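VgrG protein (Vibrio cholerae, PDB 4DTH) carries an actin cross-linking toxin domain that binds ATP and magnesium and probably uses them to join G-actin monomers covalently into oligomers. Local coordinates at residues Ala12-Pro17 and Val92-Glu97; Val35-Ala40 and Lys148-Ala153; Glu196-Tyr201 and Trp275-Arg280; Asn217-Glu222 and Ile289-Asp294. All coordinates share one frame; numbering follows the deposited sequence.

Interaction 1 of 4, residues Ala12-Pro17 and Val92-Glu97; sequences ATPDFP and VSYPCE. With ATP (adenosine-5'-triphosphate), chain B.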
# COMPACT_ATOMS: atom_id res chain seq x y z
N ALA A 12 -20.54 -2.34 -8.32
CA ALA A 12 -19.31 -1.79 -8.88
C ALA A 12 -18.67 -0.70 -7.99
O ALA A 12 -19.13 0.46 -7.99
CB ALA A 12 -19.58 -1.26 -10.28
N THR A 13 -17.59 -1.07 -7.25
CA THR A 13 -16.84 -0.10 -6.44
C THR A 13 -15.95 0.65 -7.43
O THR A 13 -15.24 -0.00 -8.22
CB THR A 13 -15.97 -0.74 -5.33
OG1 THR A 13 -15.21 -1.82 -5.85
CG2 THR A 13 -16.74 -1.15 -4.12
N PRO A 14 -15.99 2.01 -7.46
CA PRO A 14 -15.14 2.73 -8.41
C PRO A 14 -13.66 2.46 -8.17
O PRO A 14 -13.25 2.19 -7.04
CB PRO A 14 -15.48 4.20 -8.15
CG PRO A 14 -16.78 4.19 -7.44
CD PRO A 14 -16.77 2.94 -6.63
N ASP A 15 -12.88 2.48 -9.25
CA ASP A 15 -11.45 2.30 -9.16
C ASP A 15 -10.85 3.58 -8.65
O ASP A 15 -11.44 4.65 -8.81
CB ASP A 15 -10.84 1.98 -10.54
CG ASP A 15 -11.13 0.58 -11.01
OD1 ASP A 15 -10.64 -0.38 -10.34
OD2 ASP A 15 -11.82 0.42 -12.05
N PHE A 16 -9.66 3.46 -8.07
CA PHE A 16 -8.94 4.62 -7.59
C PHE A 16 -8.66 5.57 -8.74
O PHE A 16 -8.21 5.12 -9.80
CB PHE A 16 -7.57 4.21 -7.02
CG PHE A 16 -7.58 3.43 -5.73
CD1 PHE A 16 -8.39 3.80 -4.67
CD2 PHE A 16 -6.72 2.35 -5.56
CE1 PHE A 16 -8.37 3.09 -3.46
CE2 PHE A 16 -6.70 1.63 -4.35
CZ PHE A 16 -7.53 2.01 -3.31
N PRO A 17 -8.81 6.90 -8.51
CA PRO A 17 -8.30 7.85 -9.50
C PRO A 17 -6.79 7.58 -9.61
O PRO A 17 -6.16 7.15 -8.63
CB PRO A 17 -8.57 9.22 -8.88
CG PRO A 17 -8.81 8.97 -7.44
CD PRO A 17 -9.27 7.58 -7.27
N VAL A 92 -10.17 1.63 3.29
CA VAL A 92 -9.08 2.04 2.38
C VAL A 92 -9.52 3.29 1.63
O VAL A 92 -10.45 3.23 0.82
CB VAL A 92 -8.70 0.87 1.41
CG1 VAL A 92 -7.58 1.29 0.46
CG2 VAL A 92 -8.30 -0.38 2.18
N SER A 93 -8.88 4.43 1.91
CA SER A 93 -9.32 5.67 1.26
C SER A 93 -9.04 5.71 -0.24
O SER A 93 -8.11 5.06 -0.72
CB SER A 93 -8.70 6.89 1.93
OG SER A 93 -7.33 7.06 1.59
N TYR A 94 -9.86 6.49 -0.96
CA TYR A 94 -9.61 6.84 -2.35
C TYR A 94 -8.56 7.95 -2.19
O TYR A 94 -8.74 8.83 -1.35
CB TYR A 94 -10.87 7.38 -3.04
CG TYR A 94 -11.78 6.25 -3.47
CD1 TYR A 94 -12.68 5.67 -2.57
CD2 TYR A 94 -11.69 5.70 -4.74
CE1 TYR A 94 -13.50 4.61 -2.95
CE2 TYR A 94 -12.50 4.63 -5.13
CZ TYR A 94 -13.41 4.09 -4.23
OH TYR A 94 -14.20 3.03 -4.58
N PRO A 95 -7.40 7.88 -2.89
CA PRO A 95 -6.37 8.91 -2.68
C PRO A 95 -6.85 10.32 -2.97
O PRO A 95 -7.81 10.51 -3.74
CB PRO A 95 -5.26 8.49 -3.65
CG PRO A 95 -5.98 7.68 -4.72
CD PRO A 95 -6.98 6.91 -3.92
N CYS A 96 -6.20 11.30 -2.35
CA CYS A 96 -6.49 12.72 -2.56
C CYS A 96 -5.18 13.48 -2.61
O CYS A 96 -4.12 12.90 -2.33
CB CYS A 96 -7.43 13.27 -1.48
SG CYS A 96 -6.73 13.28 0.20
N GLU A 97 -5.23 14.77 -2.98
CA GLU A 97 -4.03 15.59 -2.99
C GLU A 97 -3.58 15.78 -1.55
O GLU A 97 -4.41 15.98 -0.67
CB GLU A 97 -4.31 16.95 -3.64
CG GLU A 97 -4.80 16.83 -5.08
CD GLU A 97 -5.38 18.09 -5.70
OE1 GLU A 97 -6.20 17.96 -6.63
OE2 GLU A 97 -5.00 19.20 -5.26
PG ATP B . -0.52 -4.71 -0.82
O1G ATP B . 0.42 -3.93 0.05
O2G ATP B . 0.13 -5.06 -2.13
O3G ATP B . -0.99 -5.97 -0.17
PB ATP B . -3.05 -3.81 -1.88
O1B ATP B . -2.80 -4.41 -3.21
O2B ATP B . -4.05 -4.66 -1.15
O3B ATP B . -1.78 -3.75 -1.10
PA ATP B . -3.27 -1.21 -2.97
O1A ATP B . -2.16 -1.64 -3.86
O2A ATP B . -4.47 -0.89 -3.86
O3A ATP B . -3.62 -2.32 -2.05
O5' ATP B . -2.79 0.08 -2.15
C5' ATP B . -3.82 0.79 -1.44
C4' ATP B . -3.31 2.06 -0.81
O4' ATP B . -2.70 2.91 -1.83
C3' ATP B . -4.41 2.92 -0.19
O3' ATP B . -3.96 3.62 0.97
C2' ATP B . -4.75 3.87 -1.32
O2' ATP B . -5.47 5.03 -0.92
C1' ATP B . -3.35 4.17 -1.82
N9 ATP B . -3.24 4.79 -3.15
C8 ATP B . -3.71 4.29 -4.33
N7 ATP B . -3.46 5.06 -5.36
C5 ATP B . -2.78 6.14 -4.81
C6 ATP B . -2.22 7.31 -5.38
N6 ATP B . -2.26 7.60 -6.68
N1 ATP B . -1.60 8.17 -4.54
C2 ATP B . -1.54 7.88 -3.24
N3 ATP B . -2.02 6.82 -2.60
C4 ATP B . -2.64 5.98 -3.44
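S93 O, against which F16 CE1 leans from across the contact, accepts the shortest polar bond here: ATP O2', the ribose hydroxyl, donates to S93 O over 2.6 Å. Between the segments themselves Y94 OH donates to P14 O over 2.8 Å, with the donor tilted 24° out of the carbonyl plane. P14 CD also rests on that hydroxyl oxygen, at 3.3 Å. F16 CG stands anti to its carbonyl carbon (chi1 -69°); the ring edge faces the Y94 ring in an offset edge-to-face pair, centroids 5.7 Å apart, planes at 77°. V92 CG1 touches F16 CZ near the ring plane, and P95 CD comes to 3.5 Å from F16 CD1. The loop 12-17 lies along the last part of strand 85-97, where Y94 and P95 interrupt it, and both segments line the ATP pocket of the actin cross-linking domain. ATP C8 sits over one face of the F16 ring, 3.8 Å above its plane and offset toward the rim, while the alpha-phosphate oxygen ATP O2A lies at the ring edge. P95 packs CB and CG against the adenine, P95 CG being 3.6 Å from ATP C5. S93 OG turns to I27 N.

Interaction 2 of 4, residues Val35-Ala40 and Lys148-Ala153; sequences VVAMPA and KHVIAA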
# COMPACT_ATOMS: atom_id res chain seq x y z
N VAL A 35 -15.96 -8.23 12.59
CA VAL A 35 -15.48 -8.95 11.42
C VAL A 35 -16.53 -8.87 10.31
O VAL A 35 -17.70 -8.57 10.57
CB VAL A 35 -15.15 -10.43 11.74
CG1 VAL A 35 -13.90 -10.56 12.63
CG2 VAL A 35 -16.36 -11.16 12.35
N VAL A 36 -16.11 -9.16 9.07
CA VAL A 36 -16.99 -9.33 7.92
C VAL A 36 -16.86 -10.82 7.54
O VAL A 36 -15.76 -11.37 7.58
CB VAL A 36 -16.70 -8.39 6.71
CG1 VAL A 36 -15.29 -8.59 6.14
CG2 VAL A 36 -17.76 -8.56 5.61
N ALA A 37 -17.98 -11.46 7.23
CA ALA A 37 -17.94 -12.84 6.74
C ALA A 37 -18.49 -12.81 5.33
O ALA A 37 -19.44 -12.08 5.04
CB ALA A 37 -18.73 -13.76 7.63
N MET A 38 -17.82 -13.51 4.42
CA MET A 38 -18.18 -13.53 3.01
C MET A 38 -17.91 -14.91 2.41
O MET A 38 -17.10 -15.64 2.99
CB MET A 38 -17.32 -12.50 2.26
CG MET A 38 -17.93 -11.14 2.21
SD MET A 38 -17.07 -10.05 1.06
CE MET A 38 -15.80 -9.54 2.04
N PRO A 39 -18.50 -15.27 1.23
CA PRO A 39 -18.14 -16.56 0.60
C PRO A 39 -16.63 -16.66 0.35
O PRO A 39 -15.97 -15.64 0.19
CB PRO A 39 -18.88 -16.52 -0.74
CG PRO A 39 -20.01 -15.58 -0.53
CD PRO A 39 -19.48 -14.53 0.41
N ALA A 40 -16.09 -17.88 0.32
CA ALA A 40 -14.67 -18.10 0.03
C ALA A 40 -14.35 -17.58 -1.37
O ALA A 40 -15.23 -17.60 -2.25
CB ALA A 40 -14.35 -19.58 0.13
N LYS A 148 -23.53 -10.15 -0.59
CA LYS A 148 -23.24 -11.47 -0.04
C LYS A 148 -22.16 -11.36 1.04
O LYS A 148 -21.02 -11.79 0.86
CB LYS A 148 -22.85 -12.47 -1.15
CG LYS A 148 -23.70 -13.73 -1.16
CD LYS A 148 -23.44 -14.60 -2.38
CE LYS A 148 -24.08 -15.96 -2.24
NZ LYS A 148 -23.23 -16.88 -1.46
N HIS A 149 -22.54 -10.73 2.16
CA HIS A 149 -21.68 -10.53 3.33
C HIS A 149 -22.53 -10.38 4.57
O HIS A 149 -23.73 -10.11 4.48
CB HIS A 149 -20.75 -9.29 3.16
CG HIS A 149 -21.43 -7.98 3.45
ND1 HIS A 149 -22.08 -7.27 2.45
CD2 HIS A 149 -21.55 -7.30 4.61
CE1 HIS A 149 -22.57 -6.19 3.04
NE2 HIS A 149 -22.28 -6.17 4.34
N VAL A 150 -21.90 -10.52 5.74
CA VAL A 150 -22.51 -10.23 7.04
C VAL A 150 -21.47 -9.51 7.89
O VAL A 150 -20.27 -9.75 7.73
CB VAL A 150 -23.16 -11.43 7.80
CG1 VAL A 150 -24.34 -12.01 7.04
CG2 VAL A 150 -22.14 -12.52 8.14
N ILE A 151 -21.94 -8.65 8.80
CA ILE A 151 -21.07 -7.95 9.75
C ILE A 151 -21.41 -8.54 11.11
O ILE A 151 -22.59 -8.59 11.48
CB ILE A 151 -21.30 -6.41 9.71
CG1 ILE A 151 -20.99 -5.81 8.32
CG2 ILE A 151 -20.52 -5.70 10.85
CD1 ILE A 151 -19.48 -5.90 7.85
N ALA A 152 -20.38 -8.94 11.88
CA ALA A 152 -20.59 -9.51 13.20
C ALA A 152 -19.59 -8.98 14.21
O ALA A 152 -18.43 -8.77 13.89
CB ALA A 152 -20.52 -11.03 13.15
N ALA A 153 -20.06 -8.77 15.45
CA ALA A 153 -19.26 -8.27 16.56
C ALA A 153 -18.14 -9.22 16.94
O ALA A 153 -18.27 -10.44 16.79
CB ALA A 153 -20.15 -8.06 17.77
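The H149 imidazole and V36 meet obliquely, CD2 of the ring lying 4.1 Å from V36 CG2, and the F46 ring meets the same imidazole with planes at about 45°. Bonds from ND1 to N146 O and from NE2 to L130 N occupy both ring nitrogens and fix the rotation of the ring. H149 leads into strand 150-153, which pairs antiparallel with strand 34-38. V35 with A152 and A37 with V150 are the hydrogen-bonded pairs, and V36 with I151 is the non-hydrogen-bonded pair between them. Four backbone bonds hold the register; the shortest, V35 N to A152 O, measures 2.8 Å and points nearly along the C=O axis. On the V36 and I151 face, I151 CD1 packs 3.9 Å from V36 CG2, the I151 side chain touching F46 as well as F118 and I122 of helix 101-124. On the other face A37 CB fits 3.7 Å from V150 CG2, with T86 of strand 85-97 alongside V35 and A37. Past the last pair M38 CG lies 3.5 Å from H149 CB. The K148 side chain, bent at its last torsion, brings NZ to P39 CG. K148 O is buried without a polar partner, walled by M38 CG at 3.4 Å and P39 CD at 3.2 Å.

Interaction 3 of 4, residues Glu196-Tyr201 and Trp275-Arg280; sequences ESAPWY and WEILPR. With ATP (adenosine-5'-triphosphate), chain B.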
# COMPACT_ATOMS: atom_id res chain seq x y z
N GLU A 196 12.89 10.49 1.21
CA GLU A 196 14.34 10.36 1.08
C GLU A 196 15.01 9.97 2.40
O GLU A 196 16.15 9.48 2.40
CB GLU A 196 14.95 11.63 0.50
CG GLU A 196 14.66 11.82 -0.98
CD GLU A 196 14.85 13.24 -1.44
OE1 GLU A 196 15.59 14.00 -0.76
OE2 GLU A 196 14.28 13.61 -2.49
N SER A 197 14.30 10.16 3.53
CA SER A 197 14.81 9.78 4.85
C SER A 197 14.69 8.27 5.09
O SER A 197 15.19 7.79 6.12
CB SER A 197 14.13 10.58 5.96
OG SER A 197 12.83 10.09 6.23
N ALA A 198 14.05 7.51 4.16
CA ALA A 198 13.93 6.05 4.28
C ALA A 198 15.34 5.47 4.50
O ALA A 198 16.28 5.91 3.84
CB ALA A 198 13.31 5.45 3.02
N PRO A 199 15.52 4.57 5.50
CA PRO A 199 16.89 4.07 5.79
C PRO A 199 17.59 3.40 4.62
O PRO A 199 18.81 3.49 4.49
CB PRO A 199 16.67 3.09 6.95
CG PRO A 199 15.36 3.43 7.52
CD PRO A 199 14.52 3.98 6.41
N TRP A 200 16.80 2.74 3.74
CA TRP A 200 17.33 2.06 2.57
C TRP A 200 17.82 3.00 1.48
O TRP A 200 18.59 2.57 0.63
CB TRP A 200 16.31 1.05 2.01
CG TRP A 200 14.97 1.65 1.68
CD1 TRP A 200 13.85 1.61 2.45
CD2 TRP A 200 14.61 2.34 0.47
NE1 TRP A 200 12.81 2.25 1.81
CE2 TRP A 200 13.26 2.71 0.59
CE3 TRP A 200 15.31 2.69 -0.70
CZ2 TRP A 200 12.58 3.42 -0.41
CZ3 TRP A 200 14.64 3.39 -1.69
CH2 TRP A 200 13.29 3.76 -1.54
N TYR A 201 17.32 4.25 1.45
CA TYR A 201 17.73 5.20 0.42
C TYR A 201 19.10 5.77 0.69
O TYR A 201 19.32 6.39 1.74
CB TYR A 201 16.69 6.31 0.20
CG TYR A 201 17.09 7.28 -0.89
CD1 TYR A 201 17.17 6.87 -2.22
CD2 TYR A 201 17.40 8.61 -0.60
CE1 TYR A 201 17.54 7.76 -3.23
CE2 TYR A 201 17.75 9.51 -1.60
CZ TYR A 201 17.82 9.08 -2.92
OH TYR A 201 18.20 9.96 -3.89
N TRP A 275 11.42 -2.71 5.32
CA TRP A 275 11.62 -1.57 4.41
C TRP A 275 11.30 -0.25 5.14
O TRP A 275 11.92 0.77 4.83
CB TRP A 275 10.71 -1.68 3.18
CG TRP A 275 11.18 -2.65 2.15
CD1 TRP A 275 10.84 -3.96 2.05
CD2 TRP A 275 12.04 -2.36 1.03
NE1 TRP A 275 11.43 -4.52 0.93
CE2 TRP A 275 12.21 -3.57 0.32
CE3 TRP A 275 12.74 -1.22 0.60
CZ2 TRP A 275 13.03 -3.67 -0.81
CZ3 TRP A 275 13.53 -1.31 -0.53
CH2 TRP A 275 13.68 -2.52 -1.23
N GLU A 276 10.30 -0.28 6.07
CA GLU A 276 9.76 0.86 6.86
C GLU A 276 8.90 1.75 5.94
O GLU A 276 7.70 1.93 6.19
CB GLU A 276 10.84 1.67 7.58
CG GLU A 276 11.59 0.86 8.63
CD GLU A 276 12.65 1.63 9.40
OE1 GLU A 276 13.60 0.98 9.89
OE2 GLU A 276 12.54 2.87 9.51
N ILE A 277 9.52 2.29 4.90
CA ILE A 277 8.88 3.05 3.83
C ILE A 277 9.00 2.08 2.64
O ILE A 277 10.09 1.91 2.07
CB ILE A 277 9.54 4.44 3.59
CG1 ILE A 277 9.39 5.31 4.86
CG2 ILE A 277 8.90 5.12 2.37
CD1 ILE A 277 10.21 6.63 4.89
N LEU A 278 7.90 1.41 2.34
CA LEU A 278 7.87 0.35 1.34
C LEU A 278 7.56 0.85 -0.08
O LEU A 278 6.46 1.33 -0.32
CB LEU A 278 6.84 -0.72 1.76
CG LEU A 278 6.59 -1.89 0.82
CD1 LEU A 278 7.80 -2.82 0.75
CD2 LEU A 278 5.34 -2.67 1.24
N PRO A 279 8.50 0.69 -1.05
CA PRO A 279 8.16 1.04 -2.44
C PRO A 279 6.96 0.22 -2.93
O PRO A 279 6.89 -0.99 -2.68
CB PRO A 279 9.44 0.66 -3.21
CG PRO A 279 10.54 0.74 -2.16
CD PRO A 279 9.87 0.15 -0.95
N ARG A 280 5.97 0.89 -3.54
CA ARG A 280 4.75 0.24 -4.00
C ARG A 280 4.64 0.23 -5.51
O ARG A 280 3.64 -0.26 -6.04
CB ARG A 280 3.50 0.92 -3.39
CG ARG A 280 3.33 0.69 -1.89
CD ARG A 280 2.82 -0.70 -1.50
NE ARG A 280 1.51 -1.01 -2.08
CZ ARG A 280 1.33 -1.86 -3.09
NH1 ARG A 280 2.36 -2.49 -3.64
NH2 ARG A 280 0.11 -2.09 -3.55
PG ATP B . -0.52 -4.71 -0.82
O1G ATP B . 0.42 -3.93 0.05
O2G ATP B . 0.13 -5.06 -2.13
O3G ATP B . -0.99 -5.97 -0.17
PB ATP B . -3.05 -3.81 -1.88
O1B ATP B . -2.80 -4.41 -3.21
O2B ATP B . -4.05 -4.66 -1.15
O3B ATP B . -1.78 -3.75 -1.10
PA ATP B . -3.27 -1.21 -2.97
O1A ATP B . -2.16 -1.64 -3.86
O2A ATP B . -4.47 -0.89 -3.86
O3A ATP B . -3.62 -2.32 -2.05
O5' ATP B . -2.79 0.08 -2.15
C5' ATP B . -3.82 0.79 -1.44
C4' ATP B . -3.31 2.06 -0.81
O4' ATP B . -2.70 2.91 -1.83
C3' ATP B . -4.41 2.92 -0.19
O3' ATP B . -3.96 3.62 0.97
C2' ATP B . -4.75 3.87 -1.32
O2' ATP B . -5.47 5.03 -0.92
C1' ATP B . -3.35 4.17 -1.82
N9 ATP B . -3.24 4.79 -3.15
C8 ATP B . -3.71 4.29 -4.33
N7 ATP B . -3.46 5.06 -5.36
C5 ATP B . -2.78 6.14 -4.81
C6 ATP B . -2.22 7.31 -5.38
N6 ATP B . -2.26 7.60 -6.68
N1 ATP B . -1.60 8.17 -4.54
C2 ATP B . -1.54 7.88 -3.24
N3 ATP B . -2.02 6.82 -2.60
C4 ATP B . -2.64 5.98 -3.44
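W200 holds CG between its backbone N and carbonyl carbon (chi1 55°), and W275 holds CG anti to its carbonyl carbon; the two indoles cross at about a right angle. The benzo edge of W275 points at the face of W200, an edge-to-face pair with planes at 76°, and W275 CE3 stands 3.5 Å above the W200 plane. A198 CB covers the opposite face of W200, 3.4 Å above it and toward the rim, so that the ring is clamped between its own turn and W275. At the edge, W200 NE1 donates to I277 O over 2.8 Å; the nitrogen lies in the carbonyl plane, while the oxygen sits 20° out of the indole plane. The neighbouring W200 CD1 approaches W275 O to 3.2 Å. The NE1 bond pins a type I turn, A198 to Y201, onto the start of strand 277-279. The strand follows directly on E276, which leaves helix 269-275 with positive phi, and pairs with strand 343-352. P279 CG slides past the W200 benzo ring, 3.8 Å from CZ2, and A198 CB meets I277 CD1. E276, extended beyond CG, lays OE2 3.5 Å from P199 CG. K237 of helix 221-245 touches both indoles. One step past the strand, R280 reaches the ATP phosphates: ATP O2G lies over one guanidinium face, and R280 NH1 bonds H331 O. The R280 NH2 to ATP O1A approach is unusually short and its bond doubtful.

Interaction 4 of 4, residues Asn217-Glu222 and Ile289-Asp294; sequences NLDDKE and ILSKSD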
# COMPACT_ATOMS: atom_id res chain seq x y z
N ASN A 217 28.26 11.90 -22.18
CA ASN A 217 27.44 13.04 -22.52
C ASN A 217 26.00 12.60 -22.30
O ASN A 217 25.40 11.99 -23.19
CB ASN A 217 27.71 13.50 -23.94
CG ASN A 217 27.30 14.92 -24.16
OD1 ASN A 217 27.43 15.79 -23.29
ND2 ASN A 217 26.77 15.20 -25.34
N LEU A 218 25.51 12.82 -21.08
CA LEU A 218 24.16 12.39 -20.73
C LEU A 218 23.11 13.41 -21.09
O LEU A 218 23.35 14.62 -20.94
CB LEU A 218 24.06 11.98 -19.24
CG LEU A 218 24.93 10.78 -18.81
CD1 LEU A 218 24.72 10.48 -17.35
CD2 LEU A 218 24.63 9.52 -19.64
N ASP A 219 21.96 12.93 -21.58
CA ASP A 219 20.82 13.76 -21.96
C ASP A 219 20.35 14.61 -20.78
O ASP A 219 20.22 15.83 -20.90
CB ASP A 219 19.69 12.91 -22.55
CG ASP A 219 20.04 12.32 -23.90
OD1 ASP A 219 20.50 13.08 -24.80
OD2 ASP A 219 19.83 11.09 -24.08
N ASP A 220 20.20 13.96 -19.60
CA ASP A 220 19.83 14.63 -18.37
C ASP A 220 20.59 13.96 -17.25
O ASP A 220 20.11 12.98 -16.67
CB ASP A 220 18.31 14.59 -18.15
CG ASP A 220 17.79 15.58 -17.13
OD1 ASP A 220 18.53 15.89 -16.16
OD2 ASP A 220 16.63 16.02 -17.26
N LYS A 221 21.82 14.44 -17.00
CA LYS A 221 22.71 13.88 -15.98
C LYS A 221 22.18 13.88 -14.54
O LYS A 221 22.43 12.92 -13.81
CB LYS A 221 24.13 14.45 -16.10
CG LYS A 221 24.27 15.90 -15.70
CD LYS A 221 25.66 16.39 -16.03
CE LYS A 221 26.28 17.18 -14.91
NZ LYS A 221 25.59 18.48 -14.69
N GLU A 222 21.44 14.93 -14.14
CA GLU A 222 20.89 15.03 -12.79
C GLU A 222 19.70 14.06 -12.60
O GLU A 222 19.59 13.44 -11.55
CB GLU A 222 20.51 16.47 -12.43
CG GLU A 222 21.69 17.43 -12.57
CD GLU A 222 22.23 18.01 -11.29
OE1 GLU A 222 23.04 17.33 -10.62
OE2 GLU A 222 21.90 19.18 -10.98
N ILE A 289 11.27 7.43 -17.49
CA ILE A 289 11.42 8.88 -17.33
C ILE A 289 12.70 9.40 -17.99
O ILE A 289 12.88 10.61 -18.10
CB ILE A 289 11.23 9.39 -15.88
CG1 ILE A 289 12.48 9.19 -14.99
CG2 ILE A 289 9.93 8.83 -15.23
CD1 ILE A 289 12.46 9.94 -13.68
N LEU A 290 13.60 8.48 -18.40
CA LEU A 290 14.88 8.80 -19.04
C LEU A 290 14.85 8.49 -20.54
O LEU A 290 13.99 7.73 -20.99
CB LEU A 290 16.01 7.95 -18.40
CG LEU A 290 16.21 8.03 -16.88
CD1 LEU A 290 17.11 6.92 -16.39
CD2 LEU A 290 16.77 9.37 -16.47
N SER A 291 15.85 9.01 -21.30
CA SER A 291 16.02 8.69 -22.72
C SER A 291 16.56 7.26 -22.78
O SER A 291 17.12 6.80 -21.78
CB SER A 291 17.01 9.65 -23.35
OG SER A 291 18.30 9.55 -22.75
N LYS A 292 16.38 6.55 -23.92
CA LYS A 292 16.87 5.18 -24.13
C LYS A 292 18.37 5.10 -23.76
O LYS A 292 18.78 4.19 -23.02
CB LYS A 292 16.64 4.75 -25.61
CG LYS A 292 16.98 3.30 -25.96
CD LYS A 292 17.26 3.14 -27.46
CE LYS A 292 17.72 1.75 -27.83
NZ LYS A 292 18.55 1.75 -29.07
N SER A 293 19.16 6.11 -24.20
CA SER A 293 20.60 6.24 -23.95
C SER A 293 20.95 6.39 -22.46
O SER A 293 21.80 5.66 -21.96
CB SER A 293 21.17 7.39 -24.76
OG SER A 293 22.57 7.51 -24.55
N ASP A 294 20.30 7.35 -21.75
CA ASP A 294 20.50 7.60 -20.32
C ASP A 294 20.12 6.39 -19.47
O ASP A 294 20.84 6.09 -18.52
CB ASP A 294 19.70 8.83 -19.84
CG ASP A 294 20.31 10.18 -20.18
OD1 ASP A 294 21.26 10.21 -21.00
OD2 ASP A 294 19.86 11.19 -19.60
O HOH W 1 23.12 9.39 -22.79
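Carboxylate to backbone bonds carry this contact: D294 offers its two oxygens to successive amides, OD1 to D219 N at 2.9 Å and OD2 to D220 N at 2.8 Å. Each oxygen uses its syn lone pair, so the group is gripped like a fork, and CG anti to the carbonyl carbon (chi1 -78°) starts the carboxylate in that direction. Among hydroxyl bonds, S291 OG donates to D219 OD2 over 2.5 Å, on the anti side and 16° out of the carboxylate plane, and accepts from D294 N at 3.1 Å. S291 is thereby the N-cap of helix 292-307, and D220 caps helix 221-245 through L223 N; the contact joins the starts of two helices at the protein surface. Its one charge pairing is unfavourable: D219 OD2 lies 3.5 Å from D294 OD1, the carboxylate planes 29° apart. The donors on both groups, and the position of D294 in the first turn of its helix, would be expected to ease that repulsion. A water donates to D294 OD1 at 2.7 Å, is hydrogen-bonded to S293 OG, and reaches N217 O weakly. L218 CD2 lies 3.7 Å from D294 OD1, a methyl against a carboxylate oxygen; L218 also touches A297.

Interactions 1 and 3 both touch the ATP, from opposite sides of the chain's centre: residues 12-17 and 92-97 contact adenine, ribose and alpha-phosphate, while 275-280 sends R280 to the phosphates. Their centres are 24 Å apart and their nearest atoms about 8 Å. Interaction 2 extends outward from interaction 1, since strands 34-38 and 85-97 are neighbours; the centres lie 22 Å apart, and the side chain of V36 is about 13 Å from a bound magnesium ion. Interaction 4 is the outlying contact, 52 Å from interaction 2 between centres. It alternates along the chain with interaction 3, nearest atoms about 9 Å apart, and helix 221-245, which starts there, also packs on W200 and W275.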